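PDB 2G7L: TetR-family transcriptional regulator from Streptomyces coelicolor, which probably binds DNA through an N-terminal helix-turn-helix domain and regulates transcription as a homodimer. Local coordinates for residues V29-A34 with M42-Q47; E129-L134 with W147-L152; A178-L183 with L200-S205. One frame throughout, in Å; residues are numbered along the deposited sequence.

Contact 1: V29-A34 with M42-Q47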
ATOM      1  N   VAL A  29       6.194 -22.446  -5.152  1.00 49.88           N
ATOM      2  CA  VAL A  29       5.363 -22.626  -3.981  1.00 50.84           C
ATOM      3  C   VAL A  29       6.036 -23.577  -3.015  1.00 52.92           C
ATOM      4  O   VAL A  29       6.098 -23.309  -1.797  1.00 52.97           O
ATOM      5  CB  VAL A  29       3.948 -23.163  -4.337  1.00 52.20           C
ATOM      6  CG1 VAL A  29       3.172 -23.557  -3.042  1.00 52.19           C
ATOM      7  CG2 VAL A  29       3.109 -22.107  -5.114  1.00 48.84           C
ATOM      8  N   ALA A  30       6.497 -24.724  -3.544  1.00 52.79           N
ATOM      9  CA  ALA A  30       7.189 -25.733  -2.747  1.00 53.26           C
ATOM     10  C   ALA A  30       8.462 -25.165  -2.155  1.00 53.92           C
ATOM     11  O   ALA A  30       8.714 -25.371  -0.995  1.00 53.82           O
ATOM     12  CB  ALA A  30       7.505 -27.031  -3.633  1.00 52.59           C
ATOM     13  N   LEU A  31       9.250 -24.448  -2.950  1.00 54.69           N
ATOM     14  CA  LEU A  31      10.448 -23.748  -2.426  1.00 58.37           C
ATOM     15  C   LEU A  31      10.162 -22.784  -1.235  1.00 60.23           C
ATOM     16  O   LEU A  31      10.922 -22.775  -0.246  1.00 60.84           O
ATOM     17  CB  LEU A  31      11.139 -22.998  -3.544  1.00 58.39           C
ATOM     18  CG  LEU A  31      12.558 -22.550  -3.297  1.00 62.28           C
ATOM     19  CD1 LEU A  31      13.416 -23.712  -2.777  1.00 66.33           C
ATOM     20  CD2 LEU A  31      13.046 -22.040  -4.633  1.00 66.26           C
HETATM   21  N   MSE A  32       9.047 -22.034  -1.297  1.00 60.64           N
HETATM   22  CA  MSE A  32       8.661 -21.130  -0.215  1.00 62.41           C
HETATM   23  C   MSE A  32       8.338 -21.855   1.104  1.00 61.93           C
HETATM   24  O   MSE A  32       8.813 -21.467   2.153  1.00 62.51           O
HETATM   25  CB  MSE A  32       7.470 -20.271  -0.625  1.00 61.02           C
HETATM   26  CG  MSE A  32       6.710 -19.675   0.598  1.00 61.35           C
HETATM   27 SE   MSE A  32       5.156 -18.762   0.006  0.80 67.92          SE
HETATM   28  CE  MSE A  32       3.968 -20.199   0.687  1.00 58.65           C
ATOM     29  N   ARG A  33       7.474 -22.854   1.036  1.00 62.83           N
ATOM     30  CA  ARG A  33       7.120 -23.699   2.171  1.00 65.08           C
ATOM     31  C   ARG A  33       8.317 -24.415   2.848  1.00 65.71           C
ATOM     32  O   ARG A  33       8.305 -24.644   4.054  1.00 66.41           O
ATOM     33  CB  ARG A  33       6.158 -24.776   1.671  1.00 64.67           C
ATOM     34  CG  ARG A  33       5.037 -24.240   0.865  1.00 65.40           C
ATOM     35  CD  ARG A  33       3.819 -24.324   1.669  1.00 67.97           C
ATOM     36  NE  ARG A  33       2.603 -24.130   0.894  1.00 69.12           N
ATOM     37  CZ  ARG A  33       1.670 -23.222   1.184  1.00 74.15           C
ATOM     38  NH1 ARG A  33       1.834 -22.375   2.242  1.00 74.39           N
ATOM     39  NH2 ARG A  33       0.568 -23.160   0.418  1.00 73.33           N
ATOM     40  N   ALA A  34       9.314 -24.776   2.049  1.00 66.77           N
ATOM     41  CA  ALA A  34      10.444 -25.530   2.500  1.00 68.73           C
ATOM     42  C   ALA A  34      11.535 -24.612   3.021  1.00 69.84           C
ATOM     43  O   ALA A  34      12.287 -24.953   3.946  1.00 71.57           O
ATOM     44  CB  ALA A  34      10.986 -26.402   1.323  1.00 68.32           C
HETATM   45  N   MSE A  42      14.727 -16.142  -9.094  1.00 66.15           N
HETATM   46  CA  MSE A  42      14.697 -16.725 -10.427  1.00 67.07           C
HETATM   47  C   MSE A  42      15.877 -17.692 -10.629  1.00 67.07           C
HETATM   48  O   MSE A  42      15.727 -18.742 -11.258  1.00 66.02           O
HETATM   49  CB  MSE A  42      14.673 -15.630 -11.518  1.00 67.59           C
HETATM   50  CG  MSE A  42      13.306 -14.883 -11.626  1.00 72.17           C
HETATM   51 SE   MSE A  42      11.850 -16.062 -12.263  0.80 78.35          SE
HETATM   52  CE  MSE A  42      12.124 -15.907 -14.068  1.00 79.13           C
ATOM     53  N   ARG A  43      17.039 -17.319 -10.081  1.00 67.17           N
ATOM     54  CA  ARG A  43      18.266 -18.131 -10.129  1.00 67.35           C
ATOM     55  C   ARG A  43      18.120 -19.420  -9.282  1.00 65.49           C
ATOM     56  O   ARG A  43      18.381 -20.476  -9.779  1.00 65.24           O
ATOM     57  CB  ARG A  43      19.481 -17.285  -9.718  1.00 68.49           C
ATOM     58  CG  ARG A  43      20.819 -18.057  -9.582  1.00 73.63           C
ATOM     59  CD  ARG A  43      21.553 -17.722  -8.221  1.00 81.33           C
ATOM     60  NE  ARG A  43      20.605 -17.313  -7.164  1.00 85.51           N
ATOM     61  CZ  ARG A  43      20.722 -17.598  -5.865  1.00 86.67           C
ATOM     62  NH1 ARG A  43      21.755 -18.323  -5.424  1.00 87.57           N
ATOM     63  NH2 ARG A  43      19.786 -17.179  -5.010  1.00 84.06           N
ATOM     64  N   ARG A  44      17.661 -19.339  -8.033  1.00 64.93           N
ATOM     65  CA  ARG A  44      17.350 -20.552  -7.267  1.00 64.12           C
ATOM     66  C   ARG A  44      16.272 -21.436  -7.921  1.00 64.18           C
ATOM     67  O   ARG A  44      16.218 -22.637  -7.701  1.00 64.65           O
ATOM     68  CB  ARG A  44      16.953 -20.232  -5.834  1.00 64.33           C
ATOM     69  CG  ARG A  44      16.599 -21.441  -5.005  1.00 63.01           C
ATOM     70  CD  ARG A  44      17.792 -22.444  -4.931  1.00 64.82           C
ATOM     71  NE  ARG A  44      17.277 -23.736  -4.538  1.00 66.36           N
ATOM     72  CZ  ARG A  44      17.027 -24.096  -3.276  1.00 68.90           C
ATOM     73  NH1 ARG A  44      17.292 -23.263  -2.255  1.00 68.39           N
ATOM     74  NH2 ARG A  44      16.515 -25.299  -3.040  1.00 66.98           N
ATOM     75  N   LEU A  45      15.416 -20.842  -8.731  1.00 63.23           N
ATOM     76  CA  LEU A  45      14.330 -21.602  -9.365  1.00 62.94           C
ATOM     77  C   LEU A  45      14.827 -22.286 -10.625  1.00 62.25           C
ATOM     78  O   LEU A  45      14.479 -23.425 -10.864  1.00 60.24           O
ATOM     79  CB  LEU A  45      13.145 -20.671  -9.681  1.00 63.08           C
ATOM     80  CG  LEU A  45      11.710 -21.151  -9.614  1.00 63.35           C
ATOM     81  CD1 LEU A  45      11.393 -21.751  -8.255  1.00 63.17           C
ATOM     82  CD2 LEU A  45      10.875 -19.908  -9.891  1.00 62.04           C
ATOM     83  N   ALA A  46      15.640 -21.569 -11.413  1.00 63.90           N
ATOM     84  CA  ALA A  46      16.336 -22.108 -12.601  1.00 65.91           C
ATOM     85  C   ALA A  46      17.204 -23.317 -12.214  1.00 67.02           C
ATOM     86  O   ALA A  46      17.208 -24.361 -12.884  1.00 68.30           O
ATOM     87  CB  ALA A  46      17.175 -21.013 -13.242  1.00 65.77           C
ATOM     88  N   GLN A  47      17.893 -23.187 -11.095  1.00 68.32           N
ATOM     89  CA  GLN A  47      18.696 -24.263 -10.560  1.00 70.04           C
ATOM     90  C   GLN A  47      17.787 -25.406 -10.186  1.00 70.09           C
ATOM     91  O   GLN A  47      18.072 -26.545 -10.488  1.00 70.34           O
ATOM     92  CB  GLN A  47      19.459 -23.785  -9.327  1.00 70.78           C
ATOM     93  CG  GLN A  47      20.438 -24.796  -8.722  1.00 75.09           C
ATOM     94  CD  GLN A  47      20.342 -24.860  -7.193  1.00 79.74           C
ATOM     95  OE1 GLN A  47      19.836 -25.853  -6.637  1.00 81.63           O
ATOM     96  NE2 GLN A  47      20.802 -23.790  -6.503  1.00 79.23           N
TER
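Leu31 on helix 21-35 and Leu45 on helix 42-48 mark the closest approach of the two backbones, their CA atoms 8.2 Å apart. The helices meet through side chains, and no hydrogen bond joins the two segments. Leu31 carries the contact on both of its methyl branches. Leu31 CD1 lies over one face of the Arg44 guanidinium, 3.4 Å above the plane and displaced toward its rim, at 3.5 Å from Arg44 NH2. Leu31 CD2 rests against the aliphatic base of the same arginine, 3.6 Å from Arg44 CG, and also meets Leu45 CD1 at 4.0 Å. A bend at chi2 (59°) turns the arginine chain so that CG meets one Leu31 methyl and the guanidinium face the other. The charged end is held by a salt bridge from NH2 to Glu35, at the end of helix 21-35, and this probably fixes how the flat group lies. Leu31 also touches Val40 in the intervening loop. Leu45 packs against Ile24, Thr27 and Ala28 of helix 21-35, Leu56 of helix 53-56 and Leu66 of helix 63-74, placing the contact within the small helical bundle of the TetR-type DNA-binding domain.

Contact 2: E129-L134 with W147-L152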
ATOM      1  N   GLU A 129     -13.954 -11.344  -9.444  1.00 49.24           N
ATOM      2  CA  GLU A 129     -15.316 -11.579  -9.967  1.00 48.48           C
ATOM      3  C   GLU A 129     -16.313 -11.538  -8.793  1.00 46.89           C
ATOM      4  O   GLU A 129     -17.320 -10.905  -8.856  1.00 48.38           O
ATOM      5  CB  GLU A 129     -15.349 -12.968 -10.695  1.00 49.54           C
ATOM      6  CG  GLU A 129     -16.740 -13.474 -10.984  1.00 49.95           C
ATOM      7  CD  GLU A 129     -17.337 -12.734 -12.125  1.00 55.31           C
ATOM      8  OE1 GLU A 129     -16.541 -12.031 -12.794  1.00 53.23           O
ATOM      9  OE2 GLU A 129     -18.600 -12.828 -12.345  1.00 61.70           O
ATOM     10  N   ARG A 130     -15.992 -12.227  -7.723  1.00 46.46           N
ATOM     11  CA  ARG A 130     -16.813 -12.333  -6.573  1.00 47.39           C
ATOM     12  C   ARG A 130     -16.958 -11.004  -5.784  1.00 48.73           C
ATOM     13  O   ARG A 130     -18.004 -10.718  -5.212  1.00 50.04           O
ATOM     14  CB  ARG A 130     -16.153 -13.355  -5.655  1.00 46.71           C
ATOM     15  CG  ARG A 130     -16.909 -13.607  -4.318  1.00 47.19           C
ATOM     16  CD  ARG A 130     -18.372 -14.148  -4.596  1.00 48.26           C
ATOM     17  NE  ARG A 130     -19.011 -14.537  -3.336  1.00 52.67           N
ATOM     18  CZ  ARG A 130     -20.333 -14.620  -3.156  1.00 53.02           C
ATOM     19  NH1 ARG A 130     -21.186 -14.313  -4.155  1.00 49.45           N
ATOM     20  NH2 ARG A 130     -20.779 -14.964  -1.955  1.00 52.31           N
ATOM     21  N   VAL A 131     -15.888 -10.223  -5.688  1.00 47.08           N
ATOM     22  CA  VAL A 131     -15.933  -8.985  -4.905  1.00 47.07           C
ATOM     23  C   VAL A 131     -16.806  -8.086  -5.679  1.00 45.65           C
ATOM     24  O   VAL A 131     -17.623  -7.390  -5.113  1.00 46.46           O
ATOM     25  CB  VAL A 131     -14.530  -8.382  -4.757  1.00 46.07           C
ATOM     26  CG1 VAL A 131     -14.634  -6.914  -4.265  1.00 51.37           C
ATOM     27  CG2 VAL A 131     -13.804  -9.154  -3.773  1.00 48.48           C
ATOM     28  N   LEU A 132     -16.668  -8.138  -7.008  1.00 45.92           N
ATOM     29  CA  LEU A 132     -17.438  -7.280  -7.869  1.00 47.24           C
ATOM     30  C   LEU A 132     -18.963  -7.601  -7.798  1.00 49.60           C
ATOM     31  O   LEU A 132     -19.823  -6.684  -7.755  1.00 48.29           O
ATOM     32  CB  LEU A 132     -16.974  -7.477  -9.297  1.00 47.28           C
ATOM     33  CG  LEU A 132     -15.824  -6.726  -9.920  1.00 46.62           C
ATOM     34  CD1 LEU A 132     -15.454  -7.338 -11.298  1.00 47.92           C
ATOM     35  CD2 LEU A 132     -16.206  -5.312 -10.138  1.00 43.70           C
ATOM     36  N   GLU A 133     -19.261  -8.903  -7.785  1.00 49.15           N
ATOM     37  CA  GLU A 133     -20.629  -9.426  -7.707  1.00 52.40           C
ATOM     38  C   GLU A 133     -21.341  -8.898  -6.468  1.00 50.33           C
ATOM     39  O   GLU A 133     -22.459  -8.410  -6.532  1.00 51.26           O
ATOM     40  CB  GLU A 133     -20.524 -10.960  -7.573  1.00 50.57           C
ATOM     41  CG  GLU A 133     -21.750 -11.755  -7.983  1.00 56.91           C
ATOM     42  CD  GLU A 133     -21.658 -13.220  -7.498  1.00 58.73           C
ATOM     43  OE1 GLU A 133     -22.687 -13.702  -6.961  1.00 70.53           O
ATOM     44  OE2 GLU A 133     -20.566 -13.869  -7.582  1.00 60.58           O
ATOM     45  N   LEU A 134     -20.697  -9.099  -5.331  1.00 50.55           N
ATOM     46  CA  LEU A 134     -21.202  -8.657  -4.038  1.00 50.09           C
ATOM     47  C   LEU A 134     -21.331  -7.125  -3.983  1.00 50.20           C
ATOM     48  O   LEU A 134     -22.383  -6.567  -3.644  1.00 50.17           O
ATOM     49  CB  LEU A 134     -20.265  -9.154  -2.946  1.00 48.56           C
ATOM     50  CG  LEU A 134     -20.303 -10.652  -2.673  1.00 48.91           C
ATOM     51  CD1 LEU A 134     -19.350 -11.049  -1.566  1.00 47.30           C
ATOM     52  CD2 LEU A 134     -21.720 -11.124  -2.229  1.00 49.06           C
ATOM     53  N   TRP A 147     -14.212   0.812  -9.912  1.00 42.36           N
ATOM     54  CA  TRP A 147     -13.115   1.476  -9.207  1.00 41.32           C
ATOM     55  C   TRP A 147     -13.093   1.114  -7.730  1.00 42.59           C
ATOM     56  O   TRP A 147     -12.023   1.046  -7.099  1.00 41.22           O
ATOM     57  CB  TRP A 147     -13.168   2.981  -9.449  1.00 42.37           C
ATOM     58  CG  TRP A 147     -12.837   3.384 -10.870  1.00 39.73           C
ATOM     59  CD1 TRP A 147     -12.853   2.597 -11.958  1.00 43.46           C
ATOM     60  CD2 TRP A 147     -12.451   4.698 -11.326  1.00 41.59           C
ATOM     61  NE1 TRP A 147     -12.535   3.351 -13.120  1.00 42.40           N
ATOM     62  CE2 TRP A 147     -12.291   4.639 -12.728  1.00 42.10           C
ATOM     63  CE3 TRP A 147     -12.201   5.910 -10.674  1.00 41.16           C
ATOM     64  CZ2 TRP A 147     -11.886   5.758 -13.497  1.00 44.81           C
ATOM     65  CZ3 TRP A 147     -11.834   7.002 -11.427  1.00 43.40           C
ATOM     66  CH2 TRP A 147     -11.682   6.926 -12.817  1.00 44.33           C
ATOM     67  N   GLY A 148     -14.249   0.767  -7.170  1.00 41.65           N
ATOM     68  CA  GLY A 148     -14.308   0.419  -5.778  1.00 41.44           C
ATOM     69  C   GLY A 148     -13.621  -0.868  -5.388  1.00 42.64           C
ATOM     70  O   GLY A 148     -12.985  -0.976  -4.346  1.00 43.51           O
ATOM     71  N   VAL A 149     -13.788  -1.917  -6.160  1.00 43.59           N
ATOM     72  CA  VAL A 149     -13.170  -3.191  -5.760  1.00 42.80           C
ATOM     73  C   VAL A 149     -11.614  -3.082  -5.830  1.00 41.48           C
ATOM     74  O   VAL A 149     -10.986  -3.674  -5.027  1.00 41.04           O
ATOM     75  CB  VAL A 149     -13.663  -4.409  -6.665  1.00 43.16           C
ATOM     76  CG1 VAL A 149     -15.214  -4.683  -6.431  1.00 45.03           C
ATOM     77  CG2 VAL A 149     -13.458  -4.062  -8.086  1.00 44.35           C
ATOM     78  N   ASP A 150     -11.047  -2.388  -6.821  1.00 41.95           N
ATOM     79  CA  ASP A 150      -9.619  -2.008  -6.820  1.00 44.48           C
ATOM     80  C   ASP A 150      -9.186  -1.353  -5.495  1.00 43.08           C
ATOM     81  O   ASP A 150      -8.208  -1.776  -4.838  1.00 42.73           O
ATOM     82  CB  ASP A 150      -9.392  -1.041  -7.986  1.00 46.78           C
ATOM     83  CG  ASP A 150      -8.985  -1.768  -9.290  1.00 56.14           C
ATOM     84  OD1 ASP A 150      -9.432  -2.938  -9.500  1.00 60.74           O
ATOM     85  OD2 ASP A 150      -8.197  -1.176 -10.100  1.00 63.21           O
ATOM     86  N   LYS A 151      -9.973  -0.376  -5.025  1.00 44.47           N
ATOM     87  CA  LYS A 151      -9.701   0.311  -3.758  1.00 43.52           C
ATOM     88  C   LYS A 151      -9.838  -0.570  -2.565  1.00 42.46           C
ATOM     89  O   LYS A 151      -9.011  -0.496  -1.672  1.00 40.91           O
ATOM     90  CB  LYS A 151     -10.619   1.554  -3.585  1.00 45.84           C
ATOM     91  CG  LYS A 151     -10.027   2.748  -4.342  1.00 50.59           C
ATOM     92  CD  LYS A 151     -10.724   3.133  -5.651  1.00 57.75           C
ATOM     93  CE  LYS A 151      -9.727   3.663  -6.853  1.00 56.60           C
ATOM     94  NZ  LYS A 151      -9.752   2.562  -7.959  1.00 43.96           N
ATOM     95  N   LEU A 152     -10.893  -1.397  -2.500  1.00 41.93           N
ATOM     96  CA  LEU A 152     -11.009  -2.392  -1.384  1.00 41.60           C
ATOM     97  C   LEU A 152      -9.849  -3.413  -1.359  1.00 43.05           C
ATOM     98  O   LEU A 152      -9.353  -3.827  -0.307  1.00 42.31           O
ATOM     99  CB  LEU A 152     -12.339  -3.125  -1.497  1.00 42.04           C
ATOM    100  CG  LEU A 152     -13.630  -2.392  -1.165  1.00 43.45           C
ATOM    101  CD1 LEU A 152     -14.800  -3.115  -1.805  1.00 45.20           C
ATOM    102  CD2 LEU A 152     -13.739  -2.158   0.417  1.00 43.02           C
TER
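With chi1 at -66°, Val149 spreads its two methyls toward different partners on helix 122-136: CG1, anti to the carbonyl carbon, is directed at Val131 and the backbone of Leu132, while CG2 turns to the Leu132 side chain. In Leu132 a chi1 of -87° sets CG beside the backbone N, and chi2 then turns CD2 to the valine. Leu132 CD2 comes to 3.7 Å from Val149 CG2, and the two side chains cross at about a right angle. Val149 CG1 settles 3.7 Å from Leu132 CA, a methyl laid directly on the neighbouring helix. Val131 lies alongside Val149, the pair sliding past each other in opposite directions, although their modelled methyl separation is too short to be trusted. The CA atoms of Leu132 and Val149 are 6.3 Å apart. No hydrogen bond links the two segments. Helices 122-136 and 142-161 belong to the all-helical C-terminal domain, which in TetR-family regulators generally serves ligand binding and dimerisation. Val131 continues onto Leu93 and Val96 of helix 89-106, and Val149 also touches Leu135. Away from this apolar seam, Arg130 NH1 and Glu133 OE1 form a salt bridge of 3.2 Å along helix 122-136, the Glu133 carboxylate meeting the guanidinium at its edge. The second subunit covers another side: Leu132 packs on its Ile194, Asp150 forms a salt bridge to its Arg209, and the Glu129 carboxylate accepts hydrogen bonds from its Ala193 and Ile194 backbone nitrogens.

Contact 3: A178-L183 with L200-S205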
ATOM      1  N   ALA A 178       8.876   4.045  15.440  1.00 58.74           N
ATOM      2  CA  ALA A 178       9.506   5.353  15.610  1.00 57.50           C
ATOM      3  C   ALA A 178       8.477   6.446  15.400  1.00 56.57           C
ATOM      4  O   ALA A 178       8.494   7.476  16.088  1.00 56.58           O
ATOM      5  CB  ALA A 178      10.669   5.524  14.649  1.00 57.36           C
ATOM      6  N   THR A 179       7.580   6.225  14.439  1.00 55.38           N
ATOM      7  CA  THR A 179       6.500   7.163  14.179  1.00 53.44           C
ATOM      8  C   THR A 179       5.599   7.321  15.408  1.00 54.54           C
ATOM      9  O   THR A 179       5.250   8.436  15.769  1.00 54.03           O
ATOM     10  CB  THR A 179       5.687   6.724  12.971  1.00 53.94           C
ATOM     11  OG1 THR A 179       6.584   6.599  11.868  1.00 49.95           O
ATOM     12  CG2 THR A 179       4.594   7.754  12.669  1.00 47.22           C
ATOM     13  N   VAL A 180       5.275   6.212  16.069  1.00 55.47           N
ATOM     14  CA  VAL A 180       4.373   6.206  17.215  1.00 56.86           C
ATOM     15  C   VAL A 180       5.013   6.926  18.389  1.00 58.93           C
ATOM     16  O   VAL A 180       4.336   7.745  19.056  1.00 59.57           O
ATOM     17  CB  VAL A 180       3.873   4.787  17.582  1.00 57.57           C
ATOM     18  CG1 VAL A 180       3.082   4.783  18.938  1.00 57.38           C
ATOM     19  CG2 VAL A 180       2.993   4.236  16.440  1.00 55.27           C
ATOM     20  N   ARG A 181       6.307   6.672  18.606  1.00 59.44           N
ATOM     21  CA  ARG A 181       7.084   7.393  19.647  1.00 60.91           C
ATOM     22  C   ARG A 181       7.117   8.917  19.387  1.00 59.66           C
ATOM     23  O   ARG A 181       6.821   9.714  20.301  1.00 59.96           O
ATOM     24  CB  ARG A 181       8.508   6.824  19.787  1.00 60.29           C
ATOM     25  CG  ARG A 181       8.518   5.383  20.343  1.00 64.54           C
ATOM     26  CD  ARG A 181       9.898   4.816  20.764  1.00 65.25           C
ATOM     27  NE  ARG A 181      10.806   4.586  19.636  1.00 71.70           N
ATOM     28  CZ  ARG A 181      10.776   3.505  18.843  1.00 72.84           C
ATOM     29  NH1 ARG A 181       9.852   2.545  19.032  1.00 72.33           N
ATOM     30  NH2 ARG A 181      11.666   3.400  17.841  1.00 71.39           N
ATOM     31  N   ALA A 182       7.426   9.304  18.146  1.00 58.32           N
ATOM     32  CA  ALA A 182       7.539  10.705  17.768  1.00 57.68           C
ATOM     33  C   ALA A 182       6.212  11.461  17.927  1.00 58.72           C
ATOM     34  O   ALA A 182       6.206  12.669  18.242  1.00 58.87           O
ATOM     35  CB  ALA A 182       8.086  10.836  16.352  1.00 55.89           C
ATOM     36  N   LEU A 183       5.101  10.753  17.701  1.00 59.29           N
ATOM     37  CA  LEU A 183       3.760  11.307  17.847  1.00 60.77           C
ATOM     38  C   LEU A 183       3.436  11.487  19.338  1.00 63.13           C
ATOM     39  O   LEU A 183       2.978  12.569  19.725  1.00 62.92           O
ATOM     40  CB  LEU A 183       2.696  10.443  17.159  1.00 59.48           C
ATOM     41  CG  LEU A 183       2.132  10.671  15.729  1.00 58.12           C
ATOM     42  CD1 LEU A 183       2.486  12.014  14.971  1.00 52.94           C
ATOM     43  CD2 LEU A 183       2.187   9.474  14.817  1.00 58.10           C
ATOM     44  N   LEU A 200      -5.938   8.415  20.197  1.00 55.96           N
ATOM     45  CA  LEU A 200      -6.589   7.686  19.091  1.00 55.95           C
ATOM     46  C   LEU A 200      -5.764   7.673  17.799  1.00 54.00           C
ATOM     47  O   LEU A 200      -5.894   6.742  16.995  1.00 54.81           O
ATOM     48  CB  LEU A 200      -8.024   8.205  18.801  1.00 56.31           C
ATOM     49  CG  LEU A 200      -9.169   7.659  19.654  1.00 60.55           C
ATOM     50  CD1 LEU A 200     -10.492   8.261  19.212  1.00 62.63           C
ATOM     51  CD2 LEU A 200      -9.255   6.144  19.620  1.00 63.26           C
ATOM     52  N   LEU A 201      -4.936   8.694  17.591  1.00 52.38           N
ATOM     53  CA  LEU A 201      -4.104   8.780  16.395  1.00 51.71           C
ATOM     54  C   LEU A 201      -3.211   7.499  16.280  1.00 52.46           C
ATOM     55  O   LEU A 201      -2.918   7.006  15.193  1.00 50.32           O
ATOM     56  CB  LEU A 201      -3.276  10.039  16.468  1.00 51.34           C
ATOM     57  CG  LEU A 201      -2.361  10.419  15.316  1.00 52.22           C
ATOM     58  CD1 LEU A 201      -3.196  10.334  14.078  1.00 55.38           C
ATOM     59  CD2 LEU A 201      -1.758  11.815  15.491  1.00 49.57           C
ATOM     60  N   VAL A 202      -2.836   6.942  17.427  1.00 53.56           N
ATOM     61  CA  VAL A 202      -2.026   5.707  17.449  1.00 55.21           C
ATOM     62  C   VAL A 202      -2.759   4.481  18.066  1.00 55.99           C
ATOM     63  O   VAL A 202      -2.182   3.411  18.185  1.00 57.78           O
ATOM     64  CB  VAL A 202      -0.622   5.982  18.117  1.00 55.32           C
ATOM     65  CG1 VAL A 202       0.016   7.241  17.506  1.00 52.55           C
ATOM     66  CG2 VAL A 202      -0.780   6.206  19.636  1.00 54.63           C
ATOM     67  N   ALA A 203      -4.031   4.618  18.414  1.00 56.37           N
ATOM     68  CA  ALA A 203      -4.792   3.485  18.964  1.00 56.10           C
ATOM     69  C   ALA A 203      -5.500   2.526  17.962  1.00 55.91           C
ATOM     70  O   ALA A 203      -5.703   2.842  16.754  1.00 55.05           O
ATOM     71  CB  ALA A 203      -5.760   3.965  20.069  1.00 56.87           C
ATOM     72  N   GLY A 204      -5.825   1.347  18.495  1.00 55.88           N
ATOM     73  CA  GLY A 204      -6.549   0.287  17.788  1.00 57.27           C
ATOM     74  C   GLY A 204      -5.693  -0.821  17.202  1.00 58.58           C
ATOM     75  O   GLY A 204      -4.576  -0.573  16.714  1.00 59.08           O
ATOM     76  N   SER A 205      -6.231  -2.040  17.236  1.00 59.83           N
ATOM     77  CA  SER A 205      -5.651  -3.223  16.573  1.00 60.27           C
ATOM     78  C   SER A 205      -5.692  -3.057  15.065  1.00 60.59           C
ATOM     79  O   SER A 205      -6.462  -2.260  14.560  1.00 60.11           O
ATOM     80  CB  SER A 205      -6.432  -4.471  16.969  1.00 61.65           C
ATOM     81  OG  SER A 205      -7.814  -4.459  16.543  1.00 61.44           O
TER
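Val202 presents its isopropyl group to two side chains of helix 178-185, Val180 and Leu183. Val202 CB sits 4.0 Å from Val180 CG1, and both Val202 methyls lie near that same carbon, so one methyl of Val180 rests against the whole branched end. Val180 reaches it because CG1 stands opposite the backbone N (chi1 172°). Val202 CG1 also meets Leu183 CD2 at 4.1 Å, these two side chains running past each other in opposite directions. Leu183 also meets Leu201, whose CD2 approaches Leu183 CG to 4.1 Å while the side chains cross at about a right angle. These carbon contacts are near van der Waals distance, with no hydrogen bond between the segments. The CA atoms of Val180 and Val202 are 6.4 Å apart. Leu183 and Leu201 both touch Ile194 of helix 192-197, which continues the apolar patch onto that helix, and Leu201 packs on Leu132 of the second subunit. Thr179 OG1 is hydrogen-bonded to the Pro119 carbonyl oxygen of that subunit. Beyond Val202 the chain runs on through Gly204 to Ser205, the N-cap of helix 206-223, whose OG accepts a hydrogen bond from Asp208 N. The arrangement is plain apolar packing of a short helix on an interhelical loop, at the dimer interface in the C-terminal domain of a TetR-type regulator.

In the fold
From the N terminus the three contacts follow in series, with none enclosing or crossing another. Contact 1 closes the six-residue link between helices 21-35 and 42-48 within the DNA-binding region. Contact 2 closes the twelve residues between its segments, pairing helices 122-136 and 142-161 on the opposite side of the chain's centre, about 32 Å from contact 1 between centres. Contact 3 comes later, closing sixteen residues that include helix 192-197, its second segment leading into helix 206-223. Contacts 2 and 3 both lie in the C-terminal domain but stay about 15 Å apart at their nearest atoms. Each also touches the second subunit, so both take part in the dimer interface.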